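Local atomic coordinates of selenium-binding protein (PDB entry 2ECE), a protein that probably binds selenium and folds as a beta-propeller, though its physiological role has not been established. Residues D26-A31 and V48-K53; M385-R390 and Q446-G451. All blocks are in the same frame, centred on the assembly; numbering follows the deposited sequence.

Interaction 1. Residues D26-A31 and V48-K53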
loop_
_atom_site.group_PDB
_atom_site.type_symbol
_atom_site.label_atom_id
_atom_site.label_comp_id
_atom_site.label_asym_id
_atom_site.label_seq_id
_atom_site.Cartn_x
_atom_site.Cartn_y
_atom_site.Cartn_z
ATOM N N ASP A 26 -12.723 7.560 -13.304
ATOM C CA ASP A 26 -12.681 8.923 -13.833
ATOM C C ASP A 26 -11.638 9.756 -13.086
ATOM O O ASP A 26 -11.068 10.700 -13.637
ATOM C CB ASP A 26 -14.028 9.638 -13.665
ATOM C CG ASP A 26 -15.063 9.201 -14.675
ATOM O OD1 ASP A 26 -14.701 8.996 -15.855
ATOM O OD2 ASP A 26 -16.248 9.083 -14.288
ATOM N N LEU A 27 -11.398 9.398 -11.825
ATOM C CA LEU A 27 -10.466 10.144 -10.989
ATOM C C LEU A 27 -9.527 9.265 -10.194
ATOM O O LEU A 27 -9.780 8.081 -9.984
ATOM C CB LEU A 27 -11.237 11.013 -9.993
ATOM C CG LEU A 27 -12.318 11.938 -10.527
ATOM C CD1 LEU A 27 -13.251 12.323 -9.385
ATOM C CD2 LEU A 27 -11.676 13.162 -11.173
ATOM N N ALA A 28 -8.449 9.885 -9.727
ATOM C CA ALA A 28 -7.449 9.214 -8.915
ATOM C C ALA A 28 -7.142 10.112 -7.726
ATOM O O ALA A 28 -6.705 11.250 -7.890
ATOM C CB ALA A 28 -6.184 8.971 -9.727
ATOM N N TYR A 29 -7.408 9.614 -6.528
ATOM C CA TYR A 29 -7.130 10.374 -5.323
ATOM C C TYR A 29 -5.720 9.963 -4.918
ATOM O O TYR A 29 -5.408 8.775 -4.875
ATOM C CB TYR A 29 -8.150 10.018 -4.238
ATOM C CG TYR A 29 -9.569 10.400 -4.615
ATOM C CD1 TYR A 29 -9.939 11.739 -4.748
ATOM C CD2 TYR A 29 -10.539 9.420 -4.844
ATOM C CE1 TYR A 29 -11.245 12.098 -5.097
ATOM C CE2 TYR A 29 -11.847 9.767 -5.192
ATOM C CZ TYR A 29 -12.193 11.109 -5.314
ATOM O OH TYR A 29 -13.490 11.460 -5.631
ATOM N N VAL A 30 -4.864 10.940 -4.633
ATOM C CA VAL A 30 -3.487 10.625 -4.281
ATOM C C VAL A 30 -3.039 11.250 -2.969
ATOM O O VAL A 30 -3.175 12.458 -2.760
ATOM C CB VAL A 30 -2.531 11.080 -5.406
ATOM C CG1 VAL A 30 -1.111 10.592 -5.133
ATOM C CG2 VAL A 30 -3.037 10.554 -6.755
ATOM N N ALA A 31 -2.500 10.419 -2.084
ATOM C CA ALA A 31 -2.012 10.909 -0.804
ATOM C C ALA A 31 -0.684 11.610 -1.078
ATOM O O ALA A 31 0.266 10.984 -1.556
ATOM C CB ALA A 31 -1.808 9.747 0.156
ATOM N N VAL A 48 -6.779 13.841 -9.051
ATOM C CA VAL A 48 -6.264 13.812 -10.413
ATOM C C VAL A 48 -7.295 13.296 -11.415
ATOM O O VAL A 48 -7.889 12.225 -11.217
ATOM C CB VAL A 48 -4.998 12.929 -10.505
ATOM C CG1 VAL A 48 -4.506 12.867 -11.940
ATOM C CG2 VAL A 48 -3.905 13.495 -9.605
ATOM N N ASP A 49 -7.505 14.077 -12.478
ATOM C CA ASP A 49 -8.445 13.716 -13.535
ATOM C C ASP A 49 -7.713 12.671 -14.350
ATOM O O ASP A 49 -6.659 12.927 -14.944
ATOM C CB ASP A 49 -8.789 14.911 -14.431
ATOM C CG ASP A 49 -9.966 14.624 -15.354
ATOM O OD1 ASP A 49 -10.096 13.467 -15.819
ATOM O OD2 ASP A 49 -10.762 15.558 -15.613
ATOM N N VAL A 50 -8.295 11.486 -14.383
ATOM C CA VAL A 50 -7.677 10.373 -15.051
ATOM C C VAL A 50 -8.419 9.823 -16.282
ATOM O O VAL A 50 -8.076 8.760 -16.800
ATOM C CB VAL A 50 -7.401 9.299 -13.954
ATOM C CG1 VAL A 50 -8.143 8.014 -14.210
ATOM C CG2 VAL A 50 -5.915 9.097 -13.811
ATOM N N ASN A 51 -9.400 10.586 -16.763
ATOM C CA ASN A 51 -10.219 10.245 -17.938
ATOM C C ASN A 51 -9.622 10.920 -19.186
ATOM O O ASN A 51 -9.627 12.143 -19.289
ATOM C CB ASN A 51 -11.643 10.770 -17.726
ATOM C CG ASN A 51 -12.613 10.326 -18.810
ATOM O OD1 ASN A 51 -12.236 10.106 -19.966
ATOM N ND2 ASN A 51 -13.885 10.216 -18.438
ATOM N N PRO A 52 -9.119 10.131 -20.155
ATOM C CA PRO A 52 -8.513 10.634 -21.399
ATOM C C PRO A 52 -9.385 11.582 -22.220
ATOM O O PRO A 52 -8.873 12.431 -22.954
ATOM C CB PRO A 52 -8.192 9.352 -22.167
ATOM C CG PRO A 52 -7.943 8.371 -21.075
ATOM C CD PRO A 52 -9.078 8.661 -20.131
ATOM N N LYS A 53 -10.698 11.439 -22.092
ATOM C CA LYS A 53 -11.627 12.277 -22.835
ATOM C C LYS A 53 -11.890 13.619 -22.166
ATOM O O LYS A 53 -12.453 14.527 -22.781
ATOM C CB LYS A 53 -12.947 11.535 -23.040
ATOM C CG LYS A 53 -12.881 10.424 -24.081
ATOM C CD LYS A 53 -14.159 9.584 -24.087
ATOM C CE LYS A 53 -15.414 10.451 -24.165
ATOM N NZ LYS A 53 -15.466 11.275 -25.408
#
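Two short backbone bonds clamp A28 to V48, each N giving its hydrogen to the other's carbonyl: A28 N to V48 O and V48 N to A28 O are both 2.8 Å long, the latter the straighter (165° at the hydrogen), and both donors lie in the carbonyl plane. This is a hydrogen-bonded antiparallel pair, followed by L27 and D49 as a non-hydrogen-bonded one. Beyond it the strands leave regular geometry: V50 N still reaches D26 O at 3.0 Å, but from 36° above the carbonyl plane. At the open end D26 and N51 lie side by side, carboxylate and amide planes parallel to within 1°, joined by a weak bond from N51 ND2 to D26 OD1 (3.0 Å). D49 shapes the exit from the strand, since its OD1 accepts from N51 N (3.1 Å) in an Asx turn, while OD2 takes T56, S54 and the positive charge of R118; a carboxylate can serve both tasks. Small and branched apolar side chains suit the other face. The A28 methyl lies 4.1 Å from V50 CG2, and V30 CG2 crosses V48 CG2 obliquely at 4.2 Å. The hairpin made by strands 27-33 and 44-49 is flanked by strand 443-449 beside 27-33 and by strand 60-65 beside 44-49, and its apolar face rests on M418, F435 and V437 of strands 417-423 and 429-438.

Interaction 2. Residues M385-R390 and Q446-G451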
loop_
_atom_site.group_PDB
_atom_site.type_symbol
_atom_site.label_atom_id
_atom_site.label_comp_id
_atom_site.label_asym_id
_atom_site.label_seq_id
_atom_site.Cartn_x
_atom_site.Cartn_y
_atom_site.Cartn_z
ATOM N N MET A 385 4.675 2.982 -4.633
ATOM C CA MET A 385 3.298 2.510 -4.588
ATOM C C MET A 385 2.756 2.315 -5.994
ATOM O O MET A 385 3.087 3.065 -6.912
ATOM C CB MET A 385 2.386 3.482 -3.834
ATOM C CG MET A 385 2.499 3.406 -2.323
ATOM S SD MET A 385 2.502 1.726 -1.672
ATOM C CE MET A 385 0.780 1.236 -1.912
ATOM N N LEU A 386 1.923 1.290 -6.148
ATOM C CA LEU A 386 1.305 0.970 -7.428
ATOM C C LEU A 386 -0.187 0.793 -7.214
ATOM O O LEU A 386 -0.632 0.478 -6.105
ATOM C CB LEU A 386 1.840 -0.362 -7.975
ATOM C CG LEU A 386 3.337 -0.608 -8.143
ATOM C CD1 LEU A 386 3.589 -2.080 -8.454
ATOM C CD2 LEU A 386 3.866 0.276 -9.262
ATOM N N GLU A 387 -0.964 1.004 -8.266
ATOM C CA GLU A 387 -2.394 0.752 -8.180
ATOM C C GLU A 387 -2.876 0.380 -9.571
ATOM O O GLU A 387 -2.437 0.962 -10.561
ATOM C CB GLU A 387 -3.164 1.947 -7.640
ATOM C CG GLU A 387 -4.547 1.515 -7.169
ATOM C CD GLU A 387 -4.492 0.192 -6.421
ATOM O OE1 GLU A 387 -4.139 0.195 -5.223
ATOM O OE2 GLU A 387 -4.778 -0.864 -7.042
ATOM N N ILE A 388 -3.764 -0.603 -9.642
ATOM C CA ILE A 388 -4.256 -1.094 -10.923
ATOM C C ILE A 388 -5.744 -0.859 -11.120
ATOM O O ILE A 388 -6.541 -1.052 -10.202
ATOM C CB ILE A 388 -4.023 -2.612 -11.045
ATOM C CG1 ILE A 388 -2.636 -2.979 -10.516
ATOM C CG2 ILE A 388 -4.175 -3.044 -12.497
ATOM C CD1 ILE A 388 -2.484 -4.466 -10.167
ATOM N N SER A 389 -6.119 -0.457 -12.331
ATOM C CA SER A 389 -7.522 -0.240 -12.640
ATOM C C SER A 389 -8.208 -1.599 -12.524
ATOM O O SER A 389 -7.560 -2.639 -12.616
ATOM C CB SER A 389 -7.670 0.303 -14.064
ATOM O OG SER A 389 -7.037 -0.559 -14.996
ATOM N N ARG A 390 -9.518 -1.589 -12.313
ATOM C CA ARG A 390 -10.258 -2.834 -12.190
ATOM C C ARG A 390 -10.191 -3.677 -13.454
ATOM O O ARG A 390 -10.141 -4.907 -13.368
ATOM C CB ARG A 390 -11.714 -2.549 -11.802
ATOM C CG ARG A 390 -11.890 -2.378 -10.301
ATOM C CD ARG A 390 -13.278 -1.902 -9.896
ATOM N NE ARG A 390 -13.553 -0.533 -10.317
ATOM C CZ ARG A 390 -14.119 -0.204 -11.474
ATOM N NH1 ARG A 390 -14.477 -1.151 -12.334
ATOM N NH2 ARG A 390 -14.329 1.071 -11.771
ATOM N N GLN A 446 0.100 6.572 -1.746
ATOM C CA GLN A 446 -0.984 5.715 -2.231
ATOM C C GLN A 446 -2.007 6.378 -3.137
ATOM O O GLN A 446 -2.346 7.549 -2.979
ATOM C CB GLN A 446 -1.706 5.037 -1.067
ATOM C CG GLN A 446 -2.650 3.925 -1.536
ATOM C CD GLN A 446 -2.975 2.945 -0.438
ATOM O OE1 GLN A 446 -3.416 3.334 0.649
ATOM N NE2 GLN A 446 -2.767 1.663 -0.711
ATOM N N VAL A 447 -2.494 5.601 -4.095
ATOM C CA VAL A 447 -3.485 6.068 -5.052
ATOM C C VAL A 447 -4.765 5.253 -4.912
ATOM O O VAL A 447 -4.716 4.031 -4.811
ATOM C CB VAL A 447 -2.949 5.920 -6.503
ATOM C CG1 VAL A 447 -4.038 6.248 -7.514
ATOM C CG2 VAL A 447 -1.756 6.842 -6.706
ATOM N N ARG A 448 -5.907 5.933 -4.884
ATOM C CA ARG A 448 -7.196 5.253 -4.812
ATOM C C ARG A 448 -8.018 5.750 -5.993
ATOM O O ARG A 448 -8.260 6.949 -6.131
ATOM C CB ARG A 448 -7.935 5.551 -3.496
ATOM C CG ARG A 448 -7.963 4.358 -2.522
ATOM C CD ARG A 448 -6.599 4.144 -1.860
ATOM N NE ARG A 448 -6.457 2.841 -1.203
ATOM C CZ ARG A 448 -6.217 1.700 -1.842
ATOM N NH1 ARG A 448 -6.090 1.687 -3.163
ATOM N NH2 ARG A 448 -6.091 0.571 -1.159
ATOM N N LEU A 449 -8.441 4.825 -6.846
ATOM C CA LEU A 449 -9.223 5.190 -8.020
ATOM C C LEU A 449 -10.716 5.266 -7.705
ATOM O O LEU A 449 -11.256 4.417 -6.993
ATOM C CB LEU A 449 -8.977 4.172 -9.138
ATOM C CG LEU A 449 -7.505 3.913 -9.488
ATOM C CD1 LEU A 449 -7.411 2.798 -10.529
ATOM C CD2 LEU A 449 -6.865 5.201 -10.008
ATOM N N SER A 450 -11.381 6.291 -8.226
ATOM C CA SER A 450 -12.813 6.444 -8.001
ATOM C C SER A 450 -13.502 5.167 -8.485
ATOM O O SER A 450 -13.201 4.669 -9.565
ATOM C CB SER A 450 -13.348 7.657 -8.771
ATOM O OG SER A 450 -13.079 7.548 -10.161
ATOM N N GLY A 451 -14.407 4.626 -7.676
ATOM C CA GLY A 451 -15.095 3.409 -8.072
ATOM C C GLY A 451 -14.393 2.133 -7.637
ATOM O O GLY A 451 -14.864 1.032 -7.922
HETATM O O HOH W 1 -1.061 3.187 -4.803
#
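Three acceptors surround NH1 of R448 and share its two hydrogens: OE1 of E387 in a salt bridge whose hydrogen bond is weak (3.2 Å), the carbonyl O of V447 (3.2 Å), and the carboxylate of D453. The other guanidinium nitrogens are held too, NE by F76 O and NH2 by S455 OG, and the charge of this buried arginine probably helps keep E387 ionised. E387 has CG anti to its backbone N (chi1 -163°) and a bend at chi2, which brings OE2 to I388 N, the next residue, at 2.8 Å. OE1 also takes S455 OG; the longer reach of glutamate lets one oxygen hold its own strand while the other meets R448. Over one face of the R448 guanidinium lies Q446 NE2, with M385 CE 3.8 Å from that nitrogen; OE1 of Q446 is held by F76 N, which fixes the amide's rotation. A water bridges the two backbones, accepting from V447 N (2.9 Å) and donating weakly to L386 O. L449 CD1 packs against S389 CA at 3.7 Å. R390 is held by NH2 on P23 O and NH1 on A19 O; its bend at chi3 brings NE to G451 O (3.1 Å, weak), an oxygen also bonded to Y13 OH. Lacking a side chain, G451 can adopt its positive phi of 90° and leaves room for the guanidinium. Strands 386-388 and 446-449 run nearly parallel, 14° apart with axes 6.7 Å distant: they are the innermost strands of adjacent blades around the axis of a beta-propeller.

Strand 443-449 connects the two contacts: interaction 1 is the hairpin within one blade, and this strand, from near the C terminus, pairs with 27-33 to become that blade's innermost member. Probable backbone hydrogen bonds run from Y29 N to R448 O (2.8 Å) and from S450 N to L27 O (3.0 Å). These bonds, lying between the two contacts, join N-terminal and C-terminal strands in one blade, the ring-closing "Velcro" of beta-propellers. On one side of the sheet the A28 methyl packs on L449 CD2 at 3.8 Å. Interaction 2, its centre about 10 Å from that of interaction 1, packs this innermost strand against strand 386-388 of the preceding blade.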